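Local coordinates for protein 3',5'-cyclic-nucleotide phosphodiesterase 1 (Saccharomyces cerevisiae, PDB 4OJV) that is a class-II cyclic-nucleotide phosphodiesterase of the metallo-hydrolase clan, holding two zinc ions side by side in a metallo-beta-lactamase-like fold, at residues 125-129 and 160-165; 38-42 and 132-137; 209-213 and 223-227. All blocks are in the same frame, centred on the assembly; numbering follows the deposited sequence.

Contact 1. Residues 125-129 and 160-165; sequences YITHP and HTIDVL. With ZN (zinc ion), chain D.
The carbonyl oxygen of Thr127 is gripped by several groups. His160 NE2 donates to Thr127 O over 3.2 Å in a moderately bent bond (N-H...O 149°), with the oxygen lying somewhat off the imidazole plane; the hydroxyl of Thr226 makes a further hydrogen bond, and a bridging water adds a weak one. That water ties the loop to the helix more firmly through Ile126 O and Thr161 OG1, each 2.8 Å from it. His160 reaches back to the loop because its CG sits between backbone N and carbonyl carbon (chi1 75°), bringing the ring round with its NE2 edge toward Thr127.

Beside the polar bonds the packing is apolar. The CG2 methyl of Thr161 abuts CG2 of Ile126 at 3.6 Å, the two side chains crossing at about a right angle. Pro129 presses the CB-CG edge of its ring against the helix one turn on: its CG meets Val164 CG1 at 3.5 Å, and its CB touches Leu165 CD2 at 4.0 Å. Leu173 and Ile174 of the second subunit pack on Pro129 and Val164 respectively.

The end of the His128 side chain leads away from the helix. Its ND1 donates in the ring plane to Thr127 OG1 (3.0 Å), which fixes the ring rotation and leaves NE2 for the zinc ion at 2.2 Å. His128 begins the His-X-His-X-Asp-His metal-binding signature of metallo-beta-lactamase-like proteins, completed by His130, Asp132 and His133.

Contact 2. Residues 38-42 and 132-137; sequences VDGGA and DHISGL. With ZN (zinc ion), chain E.
The closing Asp-His pair of the His-X-His-X-Asp-His signature of the metallo-beta-lactamase-like fold meets the Asp-Gly-Gly loop that follows strand 35-38. Asp132 OD2 and His133 NE2 bind one zinc ion, each at 2.1 Å, and Asp132 OD1 accepts a hydrogen bond from the water that also binds this metal.

Through its other ring nitrogen, ND1, His133 donates to Asp39 OD2 at 2.8 Å. The bond is fairly straight (163°) and lies in the imidazole plane, yet it meets the oxygen from above the carboxylate, whose plane stands 76° from the ring. Such a second-shell carboxylate orients the histidine and would probably make it a stronger zinc ligand. Asp39 is itself held on both oxygens: Thr127 N bonds to OD1 and Gln21 NE2 to OD2.

The glycines let the two backbones come close. Gly40 O receives the amide of Leu137 at 2.9 Å in a straight bond and that of Gly136 in a weak one, so this carbonyl faces the opening turn of the helix. In return, Gly40 N donates weakly to His133 O, 2.7 Å away. Gly136 CA approaches Gly41 O to 2.9 Å in a CA-H...O contact.

Ile134, at the N-cap position of helix 135-140, packs against Leu165 and Val169 of helix 159-169, while residues 38-42 lead from strand 35-38 into helix 44-53.

Contact 3. Residues 209-213 and 223-227; sequences FKVHH and VYSTF. With ZN (zinc ion), chain D.
Lys210 lies over one face of the Tyr224 ring, its NZ 4.1 Å from the ring centroid and 18° off the normal, a cation-pi contact. It reaches Tyr224 diagonally across a beta hairpin, strands 204-215 and 222-232, in which Lys210 pairs with Thr226 and His212 with Tyr224; the hairpin belongs to the mixed sheet that forms one half of this metallo-beta-lactamase-like fold. A bend at chi3 (76°) folds the lysine chain over the ring, so that CE also sits above it in a CH-pi contact, 3.7 Å from Tyr224 CE1. His212 runs alongside Tyr224, its ring oblique to the phenol.

Val211, Ser225, Phe209 and Phe227 point to the other face of the sheet. CG1 of Val211 stands over the centre of the Phe227 ring, 3.8 Å from the centroid, while CG2 of Val211 touches Ser225 CB. Leu257 of helix 256-267 covers both Val211 and Phe227.

Phe209 with Phe227 and Val211 with Ser225 are hydrogen-bonded antiparallel pairs, each making two amide bonds. The Val211 N to Ser225 O bond is 2.9 Å long.

Toward the turn, His213 N still bonds to Val223 O at 2.8 Å. With CG anti to the backbone N (chi1 174°), the His213 side chain extends to the metal; Gly293 O holds ND1, and NE2 binds the zinc ion at 2.1 Å.

Overall arrangement
The three contacts converge on the dinuclear zinc site. Contacts 1 and 3 each give one histidine to the same zinc ion, with His128 NE2 and His213 NE2 3.1 Å apart; His130 and Asp244 complete its protein ligands. Contact 2 supplies Asp132 and His133 to the second zinc ion, whose other protein ligands are His326 and Asp244, the latter bridging both metals. A single water binds both metals. Contacts 1 and 2, with centres about 11 Å apart, are joined by Thr127 N to Asp39 OD1 at 2.7 Å, and contact 1 meets contact 3 through Thr127 O and Thr226 OG1, also 2.7 Å. Contacts 2 and 3 stay about 6 Å apart at their nearest atoms.

Contact 1. Residues 125-129 and 160-165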
ATOM      1  N   TYR A 125      -8.216  -0.998 -15.644  1.00  9.14           N
ATOM      2  CA  TYR A 125      -7.588  -1.897 -16.606  1.00  9.11           C
ATOM      3  C   TYR A 125      -6.289  -2.353 -15.974  1.00  9.26           C
ATOM      4  O   TYR A 125      -5.338  -1.582 -15.859  1.00  9.82           O
ATOM      5  CB  TYR A 125      -7.377  -1.177 -17.948  1.00 10.15           C
ATOM      6  CG  TYR A 125      -8.699  -0.859 -18.603  1.00  9.79           C
ATOM      7  CD1 TYR A 125      -9.365   0.330 -18.321  1.00 10.33           C
ATOM      8  CD2 TYR A 125      -9.317  -1.775 -19.454  1.00 11.28           C
ATOM      9  CE1 TYR A 125     -10.597   0.613 -18.897  1.00 12.09           C
ATOM     10  CE2 TYR A 125     -10.546  -1.507 -20.023  1.00 11.79           C
ATOM     11  CZ  TYR A 125     -11.181  -0.318 -19.734  1.00 12.20           C
ATOM     12  OH  TYR A 125     -12.405  -0.034 -20.300  1.00 15.85           O
ATOM     13  N   ILE A 126      -6.266  -3.602 -15.526  1.00  9.28           N
ATOM     14  CA  ILE A 126      -5.147  -4.122 -14.747  1.00  9.60           C
ATOM     15  C   ILE A 126      -4.197  -4.866 -15.673  1.00  9.49           C
ATOM     16  O   ILE A 126      -4.635  -5.653 -16.520  1.00 10.15           O
ATOM     17  CB  ILE A 126      -5.650  -5.039 -13.599  1.00  9.84           C
ATOM     18  CG1 ILE A 126      -6.648  -4.285 -12.697  1.00 10.53           C
ATOM     19  CG2 ILE A 126      -4.481  -5.599 -12.788  1.00 10.56           C
ATOM     20  CD1 ILE A 126      -6.106  -3.037 -12.018  1.00 11.04           C
ATOM     21  N   THR A 127      -2.901  -4.596 -15.522  1.00  9.42           N
ATOM     22  CA  THR A 127      -1.908  -5.184 -16.423  1.00  9.47           C
ATOM     23  C   THR A 127      -1.471  -6.582 -15.991  1.00  9.43           C
ATOM     24  O   THR A 127      -1.229  -7.458 -16.813  1.00 10.56           O
ATOM     25  CB  THR A 127      -0.671  -4.273 -16.570  1.00  9.76           C
ATOM     26  OG1 THR A 127       0.013  -4.174 -15.308  1.00  9.76           O
ATOM     27  CG2 THR A 127      -1.065  -2.891 -17.112  1.00 10.35           C
ATOM     28  N   HIS A 128      -1.329  -6.764 -14.686  1.00 10.37           N
ATOM     29  CA  HIS A 128      -0.983  -8.055 -14.101  1.00 10.27           C
ATOM     30  C   HIS A 128      -1.287  -8.000 -12.631  1.00  9.60           C
ATOM     31  O   HIS A 128      -1.408  -6.908 -12.075  1.00  9.75           O
ATOM     32  CB  HIS A 128       0.464  -8.473 -14.407  1.00 10.46           C
ATOM     33  CG  HIS A 128       1.537  -7.634 -13.730  1.00 10.29           C
ATOM     34  ND1 HIS A 128       1.711  -6.305 -13.956  1.00 10.80           N
ATOM     35  CD2 HIS A 128       2.541  -8.019 -12.842  1.00 10.97           C
ATOM     36  CE1 HIS A 128       2.789  -5.873 -13.247  1.00 11.09           C
ATOM     37  NE2 HIS A 128       3.301  -6.923 -12.571  1.00 11.57           N
ATOM     38  N   PRO A 129      -1.444  -9.162 -11.976  1.00  9.61           N
ATOM     39  CA  PRO A 129      -1.973  -9.179 -10.615  1.00 10.17           C
ATOM     40  C   PRO A 129      -0.917  -9.159  -9.509  1.00  9.48           C
ATOM     41  O   PRO A 129      -1.239  -9.412  -8.355  1.00 10.37           O
ATOM     42  CB  PRO A 129      -2.775 -10.477 -10.589  1.00 11.39           C
ATOM     43  CG  PRO A 129      -1.956 -11.389 -11.448  1.00 11.10           C
ATOM     44  CD  PRO A 129      -1.443 -10.515 -12.567  1.00 10.57           C
ATOM     45  N   HIS A 160      -5.016 -13.972 -17.684  1.00 13.62           N
ATOM     46  CA  HIS A 160      -3.912 -14.222 -16.732  1.00 14.47           C
ATOM     47  C   HIS A 160      -4.010 -13.338 -15.505  1.00 14.31           C
ATOM     48  O   HIS A 160      -3.473 -13.661 -14.444  1.00 15.68           O
ATOM     49  CB  HIS A 160      -2.541 -14.078 -17.401  1.00 14.61           C
ATOM     50  CG  HIS A 160      -2.131 -12.646 -17.662  1.00 14.41           C
ATOM     51  ND1 HIS A 160      -2.301 -12.049 -18.856  1.00 14.69           N
ATOM     52  CD2 HIS A 160      -1.537 -11.701 -16.828  1.00 14.64           C
ATOM     53  CE1 HIS A 160      -1.840 -10.784 -18.791  1.00 13.87           C
ATOM     54  NE2 HIS A 160      -1.383 -10.572 -17.548  1.00 14.72           N
ATOM     55  N   THR A 161      -4.695 -12.210 -15.651  1.00 12.80           N
ATOM     56  CA  THR A 161      -4.947 -11.299 -14.544  1.00 11.80           C
ATOM     57  C   THR A 161      -6.255 -11.645 -13.843  1.00 10.66           C
ATOM     58  O   THR A 161      -6.275 -11.835 -12.631  1.00 10.94           O
ATOM     59  CB  THR A 161      -4.982  -9.853 -15.053  1.00 11.98           C
ATOM     60  OG1 THR A 161      -3.684  -9.501 -15.549  1.00 12.55           O
ATOM     61  CG2 THR A 161      -5.379  -8.890 -13.952  1.00 12.00           C
ATOM     62  N   ILE A 162      -7.346 -11.736 -14.599  1.00 11.51           N
ATOM     63  CA  ILE A 162      -8.660 -11.892 -13.992  1.00 12.48           C
ATOM     64  C   ILE A 162      -8.788 -13.196 -13.206  1.00 12.28           C
ATOM     65  O   ILE A 162      -9.319 -13.212 -12.098  1.00 12.04           O
ATOM     66  CB  ILE A 162      -9.785 -11.743 -15.042  1.00 13.45           C
ATOM     67  CG1 ILE A 162      -9.790 -10.316 -15.618  1.00 14.69           C
ATOM     68  CG2 ILE A 162     -11.139 -12.129 -14.453  1.00 14.46           C
ATOM     69  CD1 ILE A 162     -10.070  -9.212 -14.610  1.00 14.81           C
ATOM     70  N   ASP A 163      -8.266 -14.283 -13.775  1.00 11.72           N
ATOM     71  CA  ASP A 163      -8.355 -15.586 -13.114  1.00 13.03           C
ATOM     72  C   ASP A 163      -7.624 -15.560 -11.769  1.00 11.17           C
ATOM     73  O   ASP A 163      -8.085 -16.142 -10.785  1.00 11.78           O
ATOM     74  CB  ASP A 163      -7.800 -16.695 -14.015  1.00 14.71           C
ATOM     75  CG  ASP A 163      -8.647 -16.933 -15.264  1.00 17.82           C
ATOM     76  OD1 ASP A 163      -9.806 -16.472 -15.327  1.00 22.25           O
ATOM     77  OD2 ASP A 163      -8.136 -17.605 -16.183  1.00 23.54           O
ATOM     78  N   VAL A 164      -6.488 -14.868 -11.727  1.00 11.04           N
ATOM     79  CA  VAL A 164      -5.719 -14.757 -10.498  1.00 10.95           C
ATOM     80  C   VAL A 164      -6.446 -13.896  -9.468  1.00 10.42           C
ATOM     81  O   VAL A 164      -6.478 -14.232  -8.288  1.00 10.71           O
ATOM     82  CB  VAL A 164      -4.307 -14.218 -10.789  1.00 11.09           C
ATOM     83  CG1 VAL A 164      -3.568 -13.861  -9.507  1.00 12.06           C
ATOM     84  CG2 VAL A 164      -3.529 -15.261 -11.573  1.00 12.26           C
ATOM     85  N   LEU A 165      -7.050 -12.791  -9.901  1.00 10.19           N
ATOM     86  CA  LEU A 165      -7.800 -11.957  -8.959  1.00 10.38           C
ATOM     87  C   LEU A 165      -8.963 -12.743  -8.337  1.00 10.56           C
ATOM     88  O   LEU A 165      -9.230 -12.634  -7.132  1.00 11.10           O
ATOM     89  CB  LEU A 165      -8.299 -10.674  -9.633  1.00 10.93           C
ATOM     90  CG  LEU A 165      -7.207  -9.710 -10.105  1.00 12.01           C
ATOM     91  CD1 LEU A 165      -7.846  -8.480 -10.731  1.00 13.57           C
ATOM     92  CD2 LEU A 165      -6.239  -9.313  -8.997  1.00 14.18           C
TER
HETATM   93 ZN    ZN D 403       5.242  -7.100 -11.601  1.00 14.28          ZN
HETATM   94  O   HOH W   1      -4.397  -8.057 -17.882  1.00 10.89           O
HETATM   95  O   HOH W   2       4.976  -5.838 -10.194  1.00 13.33           O

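Contact 2. Residues 38-42 and 132-137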
ATOM      1  N   VAL A  38      -5.643   2.851 -14.954  1.00  8.96           N
ATOM      2  CA  VAL A  38      -4.780   1.781 -15.428  1.00  8.70           C
ATOM      3  C   VAL A  38      -3.937   1.346 -14.256  1.00  9.02           C
ATOM      4  O   VAL A  38      -3.194   2.141 -13.670  1.00  9.20           O
ATOM      5  CB  VAL A  38      -3.902   2.179 -16.629  1.00  9.89           C
ATOM      6  CG1 VAL A  38      -3.136   0.956 -17.123  1.00 11.52           C
ATOM      7  CG2 VAL A  38      -4.754   2.776 -17.742  1.00 12.13           C
ATOM      8  N   ASP A  39      -4.068   0.062 -13.930  1.00  8.76           N
ATOM      9  CA  ASP A  39      -3.524  -0.505 -12.710  1.00  8.98           C
ATOM     10  C   ASP A  39      -4.148   0.082 -11.447  1.00  8.54           C
ATOM     11  O   ASP A  39      -5.027   0.957 -11.506  1.00 10.06           O
ATOM     12  CB  ASP A  39      -1.994  -0.564 -12.723  1.00  9.16           C
ATOM     13  CG  ASP A  39      -1.488  -1.766 -13.503  1.00  8.92           C
ATOM     14  OD1 ASP A  39      -2.281  -2.735 -13.640  1.00 10.02           O
ATOM     15  OD2 ASP A  39      -0.326  -1.757 -13.952  1.00  9.88           O
ATOM     16  N   GLY A  40      -3.712  -0.427 -10.306  1.00  9.19           N
ATOM     17  CA  GLY A  40      -4.452  -0.254  -9.072  1.00 10.40           C
ATOM     18  C   GLY A  40      -3.562  -0.266  -7.858  1.00  8.94           C
ATOM     19  O   GLY A  40      -3.975  -0.719  -6.789  1.00  9.53           O
ATOM     20  N   GLY A  41      -2.351   0.270  -8.000  1.00  9.29           N
ATOM     21  CA  GLY A  41      -1.485   0.535  -6.846  1.00 10.90           C
ATOM     22  C   GLY A  41      -2.027   1.770  -6.106  1.00 12.81           C
ATOM     23  O   GLY A  41      -3.078   1.695  -5.457  1.00 17.44           O
ATOM     24  N   ALA A  42      -1.334   2.905  -6.176  1.00 14.88           N
ATOM     25  CA  ALA A  42      -1.811   4.144  -5.537  1.00 16.57           C
ATOM     26  C   ALA A  42      -3.235   4.532  -5.953  1.00 17.63           C
ATOM     27  O   ALA A  42      -3.526   4.545  -7.141  1.00 18.30           O
ATOM     28  CB  ALA A  42      -0.850   5.270  -5.850  1.00 18.24           C
ATOM     29  N   ASP A 132       1.735  -5.030  -6.056  1.00  9.57           N
ATOM     30  CA  ASP A 132       1.987  -3.594  -6.233  1.00  9.94           C
ATOM     31  C   ASP A 132       1.089  -2.943  -7.284  1.00 10.20           C
ATOM     32  O   ASP A 132       0.982  -1.718  -7.320  1.00 11.30           O
ATOM     33  CB  ASP A 132       3.482  -3.260  -6.505  1.00 11.22           C
ATOM     34  CG  ASP A 132       4.055  -3.972  -7.757  1.00 10.57           C
ATOM     35  OD1 ASP A 132       3.814  -5.200  -7.848  1.00 11.10           O
ATOM     36  OD2 ASP A 132       4.742  -3.365  -8.673  1.00 11.40           O
ATOM     37  N   HIS A 133       0.420  -3.744  -8.114  1.00  9.21           N
ATOM     38  CA  HIS A 133      -0.468  -3.217  -9.150  1.00  9.01           C
ATOM     39  C   HIS A 133      -1.916  -3.321  -8.777  1.00  8.31           C
ATOM     40  O   HIS A 133      -2.772  -2.888  -9.547  1.00  9.12           O
ATOM     41  CB  HIS A 133      -0.188  -3.880 -10.506  1.00  9.38           C
ATOM     42  CG  HIS A 133       1.202  -3.598 -10.999  1.00  9.21           C
ATOM     43  ND1 HIS A 133       1.491  -2.746 -12.021  1.00 10.10           N
ATOM     44  CD2 HIS A 133       2.411  -4.032 -10.503  1.00  9.92           C
ATOM     45  CE1 HIS A 133       2.824  -2.667 -12.155  1.00  9.98           C
ATOM     46  NE2 HIS A 133       3.384  -3.438 -11.220  1.00 10.72           N
ATOM     47  N   ILE A 134      -2.204  -3.837  -7.581  1.00  8.86           N
ATOM     48  CA  ILE A 134      -3.598  -4.029  -7.162  1.00  9.35           C
ATOM     49  C   ILE A 134      -3.902  -3.624  -5.720  1.00  8.90           C
ATOM     50  O   ILE A 134      -5.051  -3.664  -5.317  1.00 10.00           O
ATOM     51  CB  ILE A 134      -4.095  -5.481  -7.377  1.00  9.78           C
ATOM     52  CG1 ILE A 134      -3.275  -6.446  -6.507  1.00 11.42           C
ATOM     53  CG2 ILE A 134      -4.062  -5.829  -8.858  1.00 10.70           C
ATOM     54  CD1 ILE A 134      -3.856  -7.838  -6.386  1.00 12.80           C
ATOM     55  N   SER A 135      -2.891  -3.235  -4.946  1.00  9.48           N
ATOM     56  CA  SER A 135      -3.087  -3.007  -3.512  1.00 10.28           C
ATOM     57  C   SER A 135      -4.101  -1.897  -3.201  1.00 10.00           C
ATOM     58  O   SER A 135      -4.919  -2.048  -2.286  1.00 10.88           O
ATOM     59  CB  SER A 135      -1.750  -2.731  -2.834  1.00 11.93           C
ATOM     60  OG  SER A 135      -1.100  -1.640  -3.432  1.00 13.60           O
ATOM     61  N   GLY A 136      -4.056  -0.794  -3.953  1.00 10.04           N
ATOM     62  CA  GLY A 136      -5.018   0.287  -3.763  1.00 10.40           C
ATOM     63  C   GLY A 136      -6.410  -0.089  -4.229  1.00  9.58           C
ATOM     64  O   GLY A 136      -7.392   0.161  -3.534  1.00 10.27           O
ATOM     65  N   LEU A 137      -6.504  -0.704  -5.404  1.00  9.94           N
ATOM     66  CA  LEU A 137      -7.772  -1.228  -5.877  1.00 10.48           C
ATOM     67  C   LEU A 137      -8.443  -2.058  -4.778  1.00 10.35           C
ATOM     68  O   LEU A 137      -9.631  -1.892  -4.490  1.00 10.92           O
ATOM     69  CB  LEU A 137      -7.532  -2.097  -7.122  1.00 11.81           C
ATOM     70  CG  LEU A 137      -8.622  -3.098  -7.515  1.00 11.95           C
ATOM     71  CD1 LEU A 137      -9.917  -2.421  -7.941  1.00 13.75           C
ATOM     72  CD2 LEU A 137      -8.113  -4.036  -8.602  1.00 13.82           C
TER
HETATM   73 ZN    ZN E 404       5.379  -3.914 -10.642  1.00 12.85          ZN
HETATM   74  O   HOH W   3      -1.371   0.983  -2.492  1.00 27.70           O
HETATM   75  O   HOH W   2       4.976  -5.838 -10.194  1.00 13.33           O

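Contact 3. Residues 209-213 and 223-227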
ATOM      1  N   PHE A 209      -2.725  -6.074 -25.186  1.00 11.98           N
ATOM      2  CA  PHE A 209      -1.750  -7.002 -25.747  1.00 12.80           C
ATOM      3  C   PHE A 209      -0.969  -7.646 -24.621  1.00 12.70           C
ATOM      4  O   PHE A 209      -0.525  -6.963 -23.695  1.00 13.05           O
ATOM      5  CB  PHE A 209      -0.792  -6.254 -26.668  1.00 14.42           C
ATOM      6  CG  PHE A 209      -1.441  -5.776 -27.933  1.00 15.23           C
ATOM      7  CD1 PHE A 209      -2.158  -4.583 -27.949  1.00 15.19           C
ATOM      8  CD2 PHE A 209      -1.344  -6.521 -29.106  1.00 17.16           C
ATOM      9  CE1 PHE A 209      -2.777  -4.145 -29.111  1.00 17.31           C
ATOM     10  CE2 PHE A 209      -1.963  -6.083 -30.274  1.00 18.07           C
ATOM     11  CZ  PHE A 209      -2.679  -4.896 -30.269  1.00 18.30           C
ATOM     12  N   LYS A 210      -0.777  -8.955 -24.716  1.00 13.05           N
ATOM     13  CA  LYS A 210      -0.015  -9.677 -23.719  1.00 12.91           C
ATOM     14  C   LYS A 210       1.488  -9.512 -23.964  1.00 13.26           C
ATOM     15  O   LYS A 210       1.948  -9.509 -25.111  1.00 13.94           O
ATOM     16  CB  LYS A 210      -0.417 -11.146 -23.752  1.00 13.95           C
ATOM     17  CG  LYS A 210       0.059 -11.962 -22.569  1.00 14.64           C
ATOM     18  CD  LYS A 210      -0.478 -13.385 -22.648  1.00 17.13           C
ATOM     19  CE  LYS A 210       0.271 -14.205 -23.688  1.00 18.60           C
ATOM     20  NZ  LYS A 210      -0.245 -15.600 -23.795  1.00 24.20           N
ATOM     21  N   VAL A 211       2.250  -9.375 -22.881  1.00 12.78           N
ATOM     22  CA  VAL A 211       3.710  -9.280 -22.939  1.00 12.27           C
ATOM     23  C   VAL A 211       4.324 -10.180 -21.856  1.00 12.30           C
ATOM     24  O   VAL A 211       3.606 -10.695 -20.987  1.00 11.87           O
ATOM     25  CB  VAL A 211       4.228  -7.816 -22.816  1.00 12.32           C
ATOM     26  CG1 VAL A 211       3.692  -6.937 -23.941  1.00 13.48           C
ATOM     27  CG2 VAL A 211       3.906  -7.214 -21.450  1.00 12.94           C
ATOM     28  N   HIS A 212       5.641 -10.373 -21.914  1.00 12.42           N
ATOM     29  CA  HIS A 212       6.355 -11.161 -20.906  1.00 12.80           C
ATOM     30  C   HIS A 212       6.843 -10.331 -19.746  1.00 12.34           C
ATOM     31  O   HIS A 212       7.309  -9.203 -19.927  1.00 12.97           O
ATOM     32  CB  HIS A 212       7.560 -11.871 -21.507  1.00 13.87           C
ATOM     33  CG  HIS A 212       7.221 -12.869 -22.581  1.00 14.65           C
ATOM     34  ND1 HIS A 212       6.558 -14.019 -22.346  1.00 17.01           N
ATOM     35  CD2 HIS A 212       7.490 -12.838 -23.934  1.00 14.92           C
ATOM     36  CE1 HIS A 212       6.426 -14.694 -23.506  1.00 16.71           C
ATOM     37  NE2 HIS A 212       6.996 -13.971 -24.474  1.00 18.81           N
ATOM     38  N   HIS A 213       6.825 -10.929 -18.555  1.00 11.79           N
ATOM     39  CA  HIS A 213       7.245 -10.266 -17.312  1.00 12.05           C
ATOM     40  C   HIS A 213       7.907 -11.271 -16.387  1.00 12.05           C
ATOM     41  O   HIS A 213       7.621 -11.355 -15.194  1.00 13.12           O
ATOM     42  CB  HIS A 213       6.039  -9.523 -16.703  1.00 11.98           C
ATOM     43  CG  HIS A 213       6.277  -8.898 -15.337  1.00 11.59           C
ATOM     44  ND1 HIS A 213       7.451  -8.341 -14.970  1.00 11.22           N
ATOM     45  CD2 HIS A 213       5.423  -8.757 -14.256  1.00 11.12           C
ATOM     46  CE1 HIS A 213       7.352  -7.881 -13.701  1.00 12.24           C
ATOM     47  NE2 HIS A 213       6.110  -8.119 -13.270  1.00 11.87           N
ATOM     48  N   VAL A 223       5.391 -15.517 -16.535  1.00 14.33           N
ATOM     49  CA  VAL A 223       4.588 -14.515 -15.832  1.00 13.67           C
ATOM     50  C   VAL A 223       4.246 -13.461 -16.867  1.00 13.20           C
ATOM     51  O   VAL A 223       5.133 -12.807 -17.398  1.00 15.71           O
ATOM     52  CB  VAL A 223       5.378 -13.888 -14.658  1.00 12.65           C
ATOM     53  CG1 VAL A 223       4.623 -12.708 -14.047  1.00 15.77           C
ATOM     54  CG2 VAL A 223       5.683 -14.950 -13.604  1.00 15.22           C
ATOM     55  N   TYR A 224       2.959 -13.302 -17.156  1.00 11.87           N
ATOM     56  CA  TYR A 224       2.531 -12.381 -18.200  1.00 11.88           C
ATOM     57  C   TYR A 224       2.128 -11.018 -17.663  1.00 10.87           C
ATOM     58  O   TYR A 224       1.779 -10.851 -16.489  1.00 12.24           O
ATOM     59  CB  TYR A 224       1.374 -12.975 -19.000  1.00 13.35           C
ATOM     60  CG  TYR A 224       1.770 -14.209 -19.769  1.00 13.58           C
ATOM     61  CD1 TYR A 224       2.712 -14.139 -20.788  1.00 13.89           C
ATOM     62  CD2 TYR A 224       1.198 -15.450 -19.475  1.00 15.06           C
ATOM     63  CE1 TYR A 224       3.079 -15.279 -21.502  1.00 14.91           C
ATOM     64  CE2 TYR A 224       1.557 -16.594 -20.180  1.00 16.08           C
ATOM     65  CZ  TYR A 224       2.497 -16.496 -21.182  1.00 15.80           C
ATOM     66  OH  TYR A 224       2.857 -17.630 -21.880  1.00 18.17           O
ATOM     67  N   SER A 225       2.181 -10.047 -18.561  1.00 10.58           N
ATOM     68  CA  SER A 225       1.710  -8.710 -18.282  1.00  9.99           C
ATOM     69  C   SER A 225       0.936  -8.210 -19.503  1.00 10.79           C
ATOM     70  O   SER A 225       0.664  -8.990 -20.433  1.00 11.79           O
ATOM     71  CB  SER A 225       2.905  -7.830 -17.918  1.00 11.29           C
ATOM     72  OG  SER A 225       2.532  -6.518 -17.536  1.00 11.52           O
ATOM     73  N   THR A 226       0.561  -6.928 -19.500  1.00 10.23           N
ATOM     74  CA  THR A 226      -0.304  -6.382 -20.541  1.00 10.50           C
ATOM     75  C   THR A 226       0.147  -4.979 -20.893  1.00 11.14           C
ATOM     76  O   THR A 226       0.547  -4.212 -20.012  1.00 11.48           O
ATOM     77  CB  THR A 226      -1.764  -6.289 -20.037  1.00 11.80           C
ATOM     78  OG1 THR A 226      -2.122  -7.487 -19.338  1.00 12.39           O
ATOM     79  CG2 THR A 226      -2.761  -6.046 -21.176  1.00 12.03           C
ATOM     80  N   PHE A 227       0.077  -4.660 -22.184  1.00 10.83           N
ATOM     81  CA  PHE A 227       0.146  -3.290 -22.678  1.00 11.16           C
ATOM     82  C   PHE A 227      -1.260  -2.905 -23.133  1.00 10.67           C
ATOM     83  O   PHE A 227      -1.943  -3.696 -23.801  1.00 12.51           O
ATOM     84  CB  PHE A 227       1.052  -3.215 -23.904  1.00 11.97           C
ATOM     85  CG  PHE A 227       2.543  -3.217 -23.618  1.00 11.43           C
ATOM     86  CD1 PHE A 227       3.091  -3.489 -22.360  1.00 11.14           C
ATOM     87  CD2 PHE A 227       3.419  -2.964 -24.673  1.00 12.62           C
ATOM     88  CE1 PHE A 227       4.471  -3.479 -22.173  1.00 11.74           C
ATOM     89  CE2 PHE A 227       4.790  -2.961 -24.490  1.00 13.04           C
ATOM     90  CZ  PHE A 227       5.321  -3.217 -23.240  1.00 12.22           C
TER
HETATM   91 ZN    ZN D 403       5.242  -7.100 -11.601  1.00 14.28          ZN
HETATM   92  O   HOH W   2       4.976  -5.838 -10.194  1.00 13.33           O